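Local coordinates for sialidase B (Streptococcus pneumoniae serotype 4, PDB 4XJW), which cleaves terminal sialic acid from oligosaccharides, glycoproteins and glycolipids as an exo-alpha-sialidase of glycosyl hydrolase family 33, and acts as an intramolecular trans-sialidase, at residues Phe50-Lys56 against Asn143-Thr149; Gly198-Gln202 against Glu253-Ala257; Gly584-Gly589 against Trp600-Ile606. The protein carries 1 engineered substitution. All coordinates share one frame; numbering follows the deposited sequence.

Interaction 1 of 3, residues Phe50-Lys56 against Asn143-Thr149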
loop_
_atom_site.group_PDB
_atom_site.type_symbol
_atom_site.label_atom_id
_atom_site.label_comp_id
_atom_site.label_asym_id
_atom_site.label_seq_id
_atom_site.Cartn_x
_atom_site.Cartn_y
_atom_site.Cartn_z
ATOM N N PHE A 50 12.132 -13.865 24.018
ATOM C CA PHE A 50 12.198 -15.234 24.513
ATOM C C PHE A 50 13.484 -15.851 24.018
ATOM O O PHE A 50 13.857 -15.667 22.857
ATOM C CB PHE A 50 10.987 -16.033 24.002
ATOM C CG PHE A 50 11.059 -17.512 24.279
ATOM C CD1 PHE A 50 10.639 -18.027 25.499
ATOM C CD2 PHE A 50 11.530 -18.389 23.309
ATOM C CE1 PHE A 50 10.698 -19.393 25.749
ATOM C CE2 PHE A 50 11.588 -19.755 23.551
ATOM C CZ PHE A 50 11.171 -20.255 24.773
ATOM N N GLY A 51 14.168 -16.571 24.905
ATOM C CA GLY A 51 15.399 -17.256 24.559
ATOM C C GLY A 51 15.472 -18.657 25.142
ATOM O O GLY A 51 15.008 -18.914 26.260
ATOM N N LEU A 52 16.021 -19.574 24.355
ATOM C CA LEU A 52 16.372 -20.911 24.816
ATOM C C LEU A 52 17.835 -21.100 24.469
ATOM O O LEU A 52 18.191 -21.106 23.287
ATOM C CB LEU A 52 15.567 -21.976 24.079
ATOM C CG LEU A 52 14.096 -22.160 24.418
ATOM C CD1 LEU A 52 13.461 -23.090 23.401
ATOM C CD2 LEU A 52 13.950 -22.719 25.823
ATOM N N SER A 53 18.702 -21.256 25.462
ATOM C CA SER A 53 20.119 -21.286 25.132
ATOM C C SER A 53 20.934 -22.313 25.892
ATOM O O SER A 53 20.584 -22.708 26.998
ATOM C CB SER A 53 20.742 -19.913 25.388
ATOM O OG SER A 53 20.754 -19.635 26.778
ATOM N N ASN A 54 22.042 -22.725 25.283
ATOM C CA ASN A 54 23.136 -23.327 26.026
ATOM C C ASN A 54 23.907 -22.155 26.617
ATOM O O ASN A 54 24.514 -21.371 25.884
ATOM C CB ASN A 54 24.033 -24.151 25.100
ATOM C CG ASN A 54 25.188 -24.821 25.839
ATOM O OD1 ASN A 54 25.610 -24.372 26.905
ATOM N ND2 ASN A 54 25.707 -25.896 25.263
ATOM N N SER A 55 23.877 -22.028 27.939
ATOM C CA SER A 55 24.458 -20.863 28.595
ATOM C C SER A 55 25.919 -21.050 29.002
ATOM O O SER A 55 26.498 -20.175 29.635
ATOM C CB SER A 55 23.650 -20.496 29.834
ATOM O OG SER A 55 23.761 -21.501 30.823
ATOM N N LYS A 56 26.513 -22.182 28.641
ATOM C CA LYS A 56 27.869 -22.497 29.093
ATOM C C LYS A 56 28.950 -21.761 28.314
ATOM O O LYS A 56 28.775 -21.432 27.138
ATOM C CB LYS A 56 28.114 -24.004 29.037
ATOM C CG LYS A 56 27.218 -24.788 29.979
ATOM C CD LYS A 56 27.555 -26.262 29.948
ATOM C CE LYS A 56 26.770 -27.027 31.001
ATOM N NZ LYS A 56 27.433 -28.321 31.342
ATOM N N ASN A 143 22.246 -28.234 20.873
ATOM C CA ASN A 143 23.168 -28.949 21.755
ATOM C C ASN A 143 23.425 -28.226 23.070
ATOM O O ASN A 143 23.877 -27.082 23.081
ATOM C CB ASN A 143 24.493 -29.216 21.044
ATOM C CG ASN A 143 25.403 -30.141 21.843
ATOM O OD1 ASN A 143 24.934 -31.082 22.493
ATOM N ND2 ASN A 143 26.701 -29.869 21.811
ATOM N N GLY A 144 23.108 -28.892 24.174
ATOM C CA GLY A 144 23.420 -28.360 25.489
ATOM C C GLY A 144 22.527 -27.257 26.027
ATOM O O GLY A 144 22.918 -26.558 26.958
ATOM N N ILE A 145 21.336 -27.088 25.455
ATOM C CA ILE A 145 20.386 -26.124 26.002
ATOM C C ILE A 145 20.175 -26.379 27.496
ATOM O O ILE A 145 19.959 -27.522 27.909
ATOM C CB ILE A 145 19.028 -26.153 25.255
ATOM C CG1 ILE A 145 19.075 -25.237 24.030
ATOM C CG2 ILE A 145 17.905 -25.691 26.162
ATOM C CD1 ILE A 145 17.776 -25.221 23.252
ATOM N N ASP A 146 20.286 -25.322 28.296
ATOM C CA ASP A 146 20.122 -25.425 29.743
ATOM C C ASP A 146 19.439 -24.210 30.368
ATOM O O ASP A 146 19.323 -24.117 31.589
ATOM C CB ASP A 146 21.475 -25.690 30.433
ATOM C CG ASP A 146 22.520 -24.607 30.159
ATOM O OD1 ASP A 146 22.169 -23.447 29.854
ATOM O OD2 ASP A 146 23.727 -24.925 30.270
ATOM N N LYS A 147 18.972 -23.284 29.534
ATOM C CA LYS A 147 18.331 -22.072 30.033
ATOM C C LYS A 147 17.160 -21.662 29.159
ATOM O O LYS A 147 17.268 -21.681 27.932
ATOM C CB LYS A 147 19.319 -20.915 30.054
ATOM C CG LYS A 147 20.361 -20.986 31.139
ATOM C CD LYS A 147 19.752 -20.736 32.501
ATOM C CE LYS A 147 20.844 -20.502 33.535
ATOM N NZ LYS A 147 20.267 -20.272 34.886
ATOM N N ALA A 148 16.049 -21.299 29.799
ATOM C CA ALA A 148 14.914 -20.678 29.118
ATOM C C ALA A 148 14.720 -19.297 29.731
ATOM O O ALA A 148 14.668 -19.159 30.956
ATOM C CB ALA A 148 13.662 -21.524 29.274
ATOM N N THR A 149 14.623 -18.271 28.891
ATOM C CA THR A 149 14.702 -16.903 29.372
ATOM C C THR A 149 13.637 -16.010 28.749
ATOM O O THR A 149 13.311 -16.151 27.568
ATOM C CB THR A 149 16.082 -16.314 29.048
ATOM O OG1 THR A 149 17.096 -17.246 29.436
ATOM C CG2 THR A 149 16.307 -14.995 29.781
HETATM O O HOH W 1 18.602 -17.815 27.093
#

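Interaction 2 of 3, residues Gly198-Gln202 against Glu253-Ala257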
loop_
_atom_site.group_PDB
_atom_site.type_symbol
_atom_site.label_atom_id
_atom_site.label_comp_id
_atom_site.label_asym_id
_atom_site.label_seq_id
_atom_site.Cartn_x
_atom_site.Cartn_y
_atom_site.Cartn_z
ATOM N N GLY A 198 -4.181 -13.370 -0.579
ATOM C CA GLY A 198 -5.006 -14.559 -0.719
ATOM C C GLY A 198 -6.476 -14.256 -0.927
ATOM O O GLY A 198 -7.303 -15.168 -1.081
ATOM N N ASP A 199 -6.820 -12.972 -0.920
ATOM C CA ASP A 199 -8.181 -12.578 -1.258
ATOM C C ASP A 199 -8.485 -12.694 -2.757
ATOM O O ASP A 199 -7.677 -13.208 -3.533
ATOM C CB ASP A 199 -8.539 -11.189 -0.685
ATOM C CG ASP A 199 -7.836 -10.023 -1.386
ATOM O OD1 ASP A 199 -7.227 -10.210 -2.458
ATOM O OD2 ASP A 199 -7.937 -8.883 -0.856
ATOM N N SER A 200 -9.657 -12.211 -3.150
ATOM C CA SER A 200 -10.124 -12.320 -4.534
ATOM C C SER A 200 -9.214 -11.673 -5.583
ATOM O O SER A 200 -9.303 -12.013 -6.767
ATOM C CB SER A 200 -11.506 -11.688 -4.649
ATOM O OG SER A 200 -11.463 -10.343 -4.212
ATOM N N THR A 201 -8.363 -10.733 -5.172
ATOM C CA THR A 201 -7.471 -10.072 -6.127
ATOM C C THR A 201 -6.321 -10.974 -6.552
ATOM O O THR A 201 -5.788 -10.826 -7.655
ATOM C CB THR A 201 -6.864 -8.749 -5.592
ATOM O OG1 THR A 201 -5.926 -9.015 -4.537
ATOM C CG2 THR A 201 -7.950 -7.800 -5.106
ATOM N N GLN A 202 -5.962 -11.906 -5.669
ATOM C CA GLN A 202 -4.783 -12.758 -5.824
ATOM C C GLN A 202 -3.472 -11.985 -5.959
ATOM O O GLN A 202 -2.451 -12.539 -6.369
ATOM C CB GLN A 202 -4.974 -13.768 -6.957
ATOM C CG GLN A 202 -6.041 -14.808 -6.629
ATOM C CD GLN A 202 -5.635 -15.740 -5.495
ATOM O OE1 GLN A 202 -6.134 -15.636 -4.366
ATOM N NE2 GLN A 202 -4.748 -16.677 -5.794
ATOM N N GLU A 253 -15.890 -8.386 -0.182
ATOM C CA GLU A 253 -14.805 -9.050 -0.907
ATOM C C GLU A 253 -14.435 -8.144 -2.077
ATOM O O GLU A 253 -15.303 -7.649 -2.782
ATOM C CB GLU A 253 -15.226 -10.434 -1.406
ATOM C CG GLU A 253 -14.053 -11.290 -1.921
ATOM C CD GLU A 253 -13.021 -11.643 -0.832
ATOM O OE1 GLU A 253 -13.359 -11.543 0.369
ATOM O OE2 GLU A 253 -11.874 -12.037 -1.173
ATOM N N PRO A 254 -13.137 -7.880 -2.265
ATOM C CA PRO A 254 -12.736 -6.935 -3.314
ATOM C C PRO A 254 -13.136 -7.351 -4.734
ATOM O O PRO A 254 -13.267 -8.543 -5.046
ATOM C CB PRO A 254 -11.214 -6.942 -3.210
ATOM C CG PRO A 254 -10.934 -7.291 -1.779
ATOM C CD PRO A 254 -11.995 -8.327 -1.453
ATOM N N ILE A 255 -13.337 -6.344 -5.574
ATOM C CA ILE A 255 -13.530 -6.550 -7.006
ATOM C C ILE A 255 -12.531 -5.667 -7.719
ATOM O O ILE A 255 -11.881 -4.829 -7.079
ATOM C CB ILE A 255 -14.965 -6.200 -7.476
ATOM C CG1 ILE A 255 -15.286 -4.713 -7.241
ATOM C CG2 ILE A 255 -15.953 -7.117 -6.797
ATOM C CD1 ILE A 255 -16.589 -4.241 -7.897
ATOM N N PHE A 256 -12.401 -5.835 -9.033
ATOM C CA PHE A 256 -11.535 -4.937 -9.798
ATOM C C PHE A 256 -12.316 -3.787 -10.403
ATOM O O PHE A 256 -13.402 -3.984 -10.953
ATOM C CB PHE A 256 -10.782 -5.664 -10.928
ATOM C CG PHE A 256 -9.837 -6.722 -10.454
ATOM C CD1 PHE A 256 -8.725 -6.389 -9.686
ATOM C CD2 PHE A 256 -10.037 -8.052 -10.793
ATOM C CE1 PHE A 256 -7.851 -7.379 -9.248
ATOM C CE2 PHE A 256 -9.172 -9.039 -10.366
ATOM C CZ PHE A 256 -8.075 -8.706 -9.592
ATOM N N ALA A 257 -11.738 -2.592 -10.305
ATOM C CA ALA A 257 -12.225 -1.411 -11.007
ATOM C C ALA A 257 -11.540 -1.250 -12.359
ATOM O O ALA A 257 -12.170 -0.824 -13.336
ATOM C CB ALA A 257 -12.037 -0.158 -10.162
#

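Interaction 3 of 3, residues Gly584-Gly589 against Trp600-Ile606. Engineered in segment 600-606: Gly-605 (natural residue Asp).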
loop_
_atom_site.group_PDB
_atom_site.type_symbol
_atom_site.label_atom_id
_atom_site.label_comp_id
_atom_site.label_asym_id
_atom_site.label_seq_id
_atom_site.Cartn_x
_atom_site.Cartn_y
_atom_site.Cartn_z
ATOM N N GLY A 584 3.728 8.280 12.011
ATOM C CA GLY A 584 2.477 8.731 11.420
ATOM C C GLY A 584 1.633 9.537 12.377
ATOM O O GLY A 584 1.572 9.227 13.568
ATOM N N GLN A 585 1.024 10.598 11.860
ATOM C CA GLN A 585 0.171 11.451 12.686
ATOM C C GLN A 585 -1.103 11.852 11.972
ATOM O O GLN A 585 -1.141 11.946 10.749
ATOM C CB GLN A 585 0.909 12.731 13.092
ATOM C CG GLN A 585 2.094 12.507 14.010
ATOM C CD GLN A 585 2.687 13.807 14.527
ATOM O OE1 GLN A 585 2.330 14.898 14.071
ATOM N NE2 GLN A 585 3.618 13.694 15.472
ATOM N N LEU A 586 -2.141 12.099 12.758
ATOM C CA LEU A 586 -3.239 12.924 12.294
ATOM C C LEU A 586 -3.023 14.284 12.926
ATOM O O LEU A 586 -2.760 14.378 14.131
ATOM C CB LEU A 586 -4.589 12.384 12.736
ATOM C CG LEU A 586 -4.974 10.990 12.279
ATOM C CD1 LEU A 586 -6.441 10.773 12.603
ATOM C CD2 LEU A 586 -4.734 10.803 10.797
ATOM N N VAL A 587 -3.127 15.334 12.124
ATOM C CA VAL A 587 -2.928 16.686 12.638
ATOM C C VAL A 587 -4.231 17.452 12.450
ATOM O O VAL A 587 -4.721 17.580 11.329
ATOM C CB VAL A 587 -1.753 17.393 11.936
ATOM C CG1 VAL A 587 -1.478 18.738 12.592
ATOM C CG2 VAL A 587 -0.481 16.515 11.973
ATOM N N VAL A 588 -4.804 17.941 13.553
ATOM C CA VAL A 588 -6.062 18.675 13.498
ATOM C C VAL A 588 -5.801 20.178 13.483
ATOM O O VAL A 588 -5.141 20.701 14.382
ATOM C CB VAL A 588 -6.960 18.335 14.700
ATOM C CG1 VAL A 588 -8.273 19.099 14.615
ATOM C CG2 VAL A 588 -7.224 16.831 14.786
ATOM N N GLY A 589 -6.298 20.860 12.454
ATOM C CA GLY A 589 -6.151 22.305 12.355
ATOM C C GLY A 589 -7.488 23.016 12.425
ATOM O O GLY A 589 -8.473 22.560 11.836
ATOM N N TRP A 600 -2.688 24.708 13.456
ATOM C CA TRP A 600 -2.507 23.274 13.693
ATOM C C TRP A 600 -2.333 22.992 15.181
ATOM O O TRP A 600 -1.235 23.083 15.737
ATOM C CB TRP A 600 -1.352 22.732 12.851
ATOM C CG TRP A 600 -1.543 23.070 11.407
ATOM C CD1 TRP A 600 -0.930 24.069 10.709
ATOM C CD2 TRP A 600 -2.454 22.440 10.491
ATOM N NE1 TRP A 600 -1.386 24.089 9.412
ATOM C CE2 TRP A 600 -2.318 23.098 9.253
ATOM C CE3 TRP A 600 -3.360 21.379 10.600
ATOM C CZ2 TRP A 600 -3.056 22.726 8.129
ATOM C CZ3 TRP A 600 -4.092 21.020 9.488
ATOM C CH2 TRP A 600 -3.943 21.689 8.270
ATOM N N LYS A 601 -3.446 22.655 15.819
ATOM C CA LYS A 601 -3.550 22.666 17.273
ATOM C C LYS A 601 -3.295 21.314 17.951
ATOM O O LYS A 601 -2.735 21.257 19.050
ATOM C CB LYS A 601 -4.931 23.192 17.654
ATOM C CG LYS A 601 -5.173 23.365 19.138
ATOM C CD LYS A 601 -6.538 24.033 19.350
ATOM C CE LYS A 601 -6.831 24.323 20.809
ATOM N NZ LYS A 601 -8.124 25.065 20.942
ATOM N N TYR A 602 -3.713 20.229 17.307
ATOM C CA TYR A 602 -3.586 18.895 17.892
ATOM C C TYR A 602 -2.786 17.958 16.982
ATOM O O TYR A 602 -2.974 17.966 15.766
ATOM C CB TYR A 602 -4.974 18.292 18.142
ATOM C CG TYR A 602 -5.870 19.113 19.045
ATOM C CD1 TYR A 602 -5.697 19.098 20.422
ATOM C CD2 TYR A 602 -6.906 19.877 18.521
ATOM C CE1 TYR A 602 -6.518 19.829 21.252
ATOM C CE2 TYR A 602 -7.736 20.612 19.338
ATOM C CZ TYR A 602 -7.532 20.585 20.707
ATOM O OH TYR A 602 -8.344 21.314 21.536
ATOM N N HIS A 603 -1.889 17.170 17.574
ATOM C CA HIS A 603 -1.143 16.133 16.850
ATOM C C HIS A 603 -1.409 14.789 17.523
ATOM O O HIS A 603 -1.129 14.632 18.712
ATOM C CB HIS A 603 0.363 16.411 16.910
ATOM C CG HIS A 603 0.793 17.607 16.121
ATOM N ND1 HIS A 603 1.587 17.510 14.995
ATOM C CD2 HIS A 603 0.556 18.929 16.300
ATOM C CE1 HIS A 603 1.809 18.719 14.512
ATOM N NE2 HIS A 603 1.198 19.598 15.287
ATOM N N TYR A 604 -1.941 13.822 16.776
ATOM C CA TYR A 604 -2.146 12.478 17.314
ATOM C C TYR A 604 -1.182 11.491 16.676
ATOM O O TYR A 604 -1.156 11.343 15.461
ATOM C CB TYR A 604 -3.576 12.000 17.061
ATOM C CG TYR A 604 -3.771 10.531 17.384
ATOM C CD1 TYR A 604 -3.896 10.096 18.702
ATOM C CD2 TYR A 604 -3.826 9.578 16.371
ATOM C CE1 TYR A 604 -4.059 8.750 19.001
ATOM C CE2 TYR A 604 -3.994 8.243 16.658
ATOM C CZ TYR A 604 -4.109 7.832 17.974
ATOM O OH TYR A 604 -4.276 6.492 18.249
ATOM N N GLY A 605 -0.401 10.806 17.497
ATOM C CA GLY A 605 0.521 9.794 16.983
ATOM C C GLY A 605 -0.212 8.479 16.718
ATOM O O GLY A 605 -0.756 7.868 17.634
ATOM N N ILE A 606 -0.216 8.045 15.462
ATOM C CA ILE A 606 -0.873 6.792 15.072
ATOM C C ILE A 606 -0.218 5.585 15.765
ATOM O O ILE A 606 -0.887 4.645 16.196
ATOM C CB ILE A 606 -0.819 6.625 13.541
ATOM C CG1 ILE A 606 -1.664 7.699 12.851
ATOM C CG2 ILE A 606 -1.299 5.231 13.129
ATOM C CD1 ILE A 606 -3.124 7.323 12.750
#

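Interaction 1 of 3, residues Phe50-Lys56 against Asn143-Thr149
Strands 50-53 and 147-149 run antiparallel, their axes 4.6 Å apart at closest approach, with Gly-51 and Thr-149 as one hydrogen-bonded pair and Ser-53 and Lys-147 as the next. At that second pair the regular pattern breaks: Asp-146 and Lys-147 both face Ser-53 in a classic beta bulge, where Ser-53 O takes a straight bond from Asp-146 N (2.9 Å) and only a weak one from Lys-147 N. The bulge leaves the Asp-146 carboxylate beside the turn that follows the strand. There OD1 of Asp-146 accepts from Ser-55 OG at 2.7 Å and from Ser-55 N at 2.9 Å, the two donors reaching its syn side from opposite faces of the carboxylate plane, which should fix the rotation of the group. The pair belongs to the six-stranded sheet of the N-terminal, concanavalin-like domain, in which strand 46-53 lies between 147-150 and 63-69. Asn-54, with CG anti to the backbone N (chi1 -179°), swings its amide to the Asn-143 end: ND2 donates to Asn-143 O at 3.1 Å, nearly in the amide plane, while OD1 accepts from Lys-56 N in an Asx turn. On the Leu-52 face, CD2 of Leu-52 meets Ala-148 CB at 3.7 Å and its CB meets Ile-145 CD1. On the other face a water joins Ser-53 OG to Thr-149 OG1, and Ser-53 OG also bonds Asn-154 O.

Interaction 2 of 3, residues Gly198-Gln202 against Glu253-Ala257
Ser-200 OG donates to Pro-254 O at 2.7 Å, meeting that oxygen from above its carbonyl plane. The serine hydroxyl lies between its own backbone N and carbonyl carbon (chi1 57°), and this rotation brings it over the proline, with OG 3.5 Å from Pro-254 CD. The backbone makes a second bond: Ser-200 N donates to Glu-253 OE2 (3.0 Å) with a bent N-H, the donor lying almost in line with the C-O bond of the carboxylate, which the bend of the glutamate chain at chi2 brings back over the turn. Asp-199 to Gln-202 form a type I beta turn, braced from within by Asp-199 OD1, which accepts from Thr-201 OG1 at 2.7 Å through its syn lone pair and from Thr-201 N above the carboxylate plane; the latter bond makes an Asx turn. The Thr-201 side chain crosses Pro-254 at about a right angle in apolar contact, its CG2 3.9 Å from Pro-254 CB. Separately, Thr-201 O lies at the edge of the Phe-256 ring, 3.7 Å from CZ, while also accepting from Tyr-227 OH. The turn precedes strand 205-213, one edge of a four-stranded propeller sheet, and is tied to the residues leading into strand 255-256, the other edge. The carboxylates of Asp-199 and Glu-253 come to 5.1 Å (OD2 to OE2), and the donors on Asp-199 OD1 and Glu-253 OE2 would be expected to favour their charged forms.

Interaction 3 of 3, residues Gly584-Gly589 against Trp600-Ile606
Leu-586 with Tyr-604 and Val-588 with Tyr-602 are hydrogen-bonded antiparallel pairs of a beta hairpin, and Tyr-604 N gives Leu-586 O an almost straight bond of 2.8 Å. The close packing lies toward the Gly-589 end. Here Lys-601 and Tyr-602 both face Val-588 in a classic beta bulge, Val-588 O accepting from both backbone nitrogens, and the Trp-600 indole comes in against the backbone, CE3 only 3.4 Å from Gly-589 CA. Buried Val-587 fills the next place, its CG1 3.8 Å from Trp-600 CE3 and over one face of the His-603 ring in a CH-pi contact. Looser by contrast is the solvent side, with His-603 and Gly-605. The imidazole is held there at its edge: ND1 donates to Gln-585 OE1 at 2.9 Å, OE1 lying 2° out of the ring plane, although the two planes stand 79° apart. That oxygen has a second donor in Asn-576 ND2. Gly-605, engineered (Asp in the natural protein), brings CA only to 4.3 Å from Gln-585 CG. Strand 597-605 is an edge strand of a four-stranded propeller sheet, and 584-592 also pairs with strand 569-575; Leu-586, Val-588 and Tyr-604 pack against Leu-657 of helix 654-657, and Ile-606 against strand 647-652.

The three contacts follow one another along the chain without touching. Interaction 1 belongs to the N-terminal domain, its centre about 45 Å from the centres of the other two and away from the annotated sites. Interactions 2 and 3 belong to two different propeller sheets on opposite sides of the chain's centre, about 32 Å apart between centres: 2 ties a loop to an edge strand, 3 pairs two strands of one hairpin. Each lies within about 12 Å of a probable substrate-binding residue: the side chains of Thr-201 and Arg-207 are about 12 Å apart, and Gly-584 is about 9 Å, residue to residue, from Arg-581 and 11 Å from Tyr-615, the probable nucleophile. The Leu-586 side chain is about 13 Å from bound Optactin.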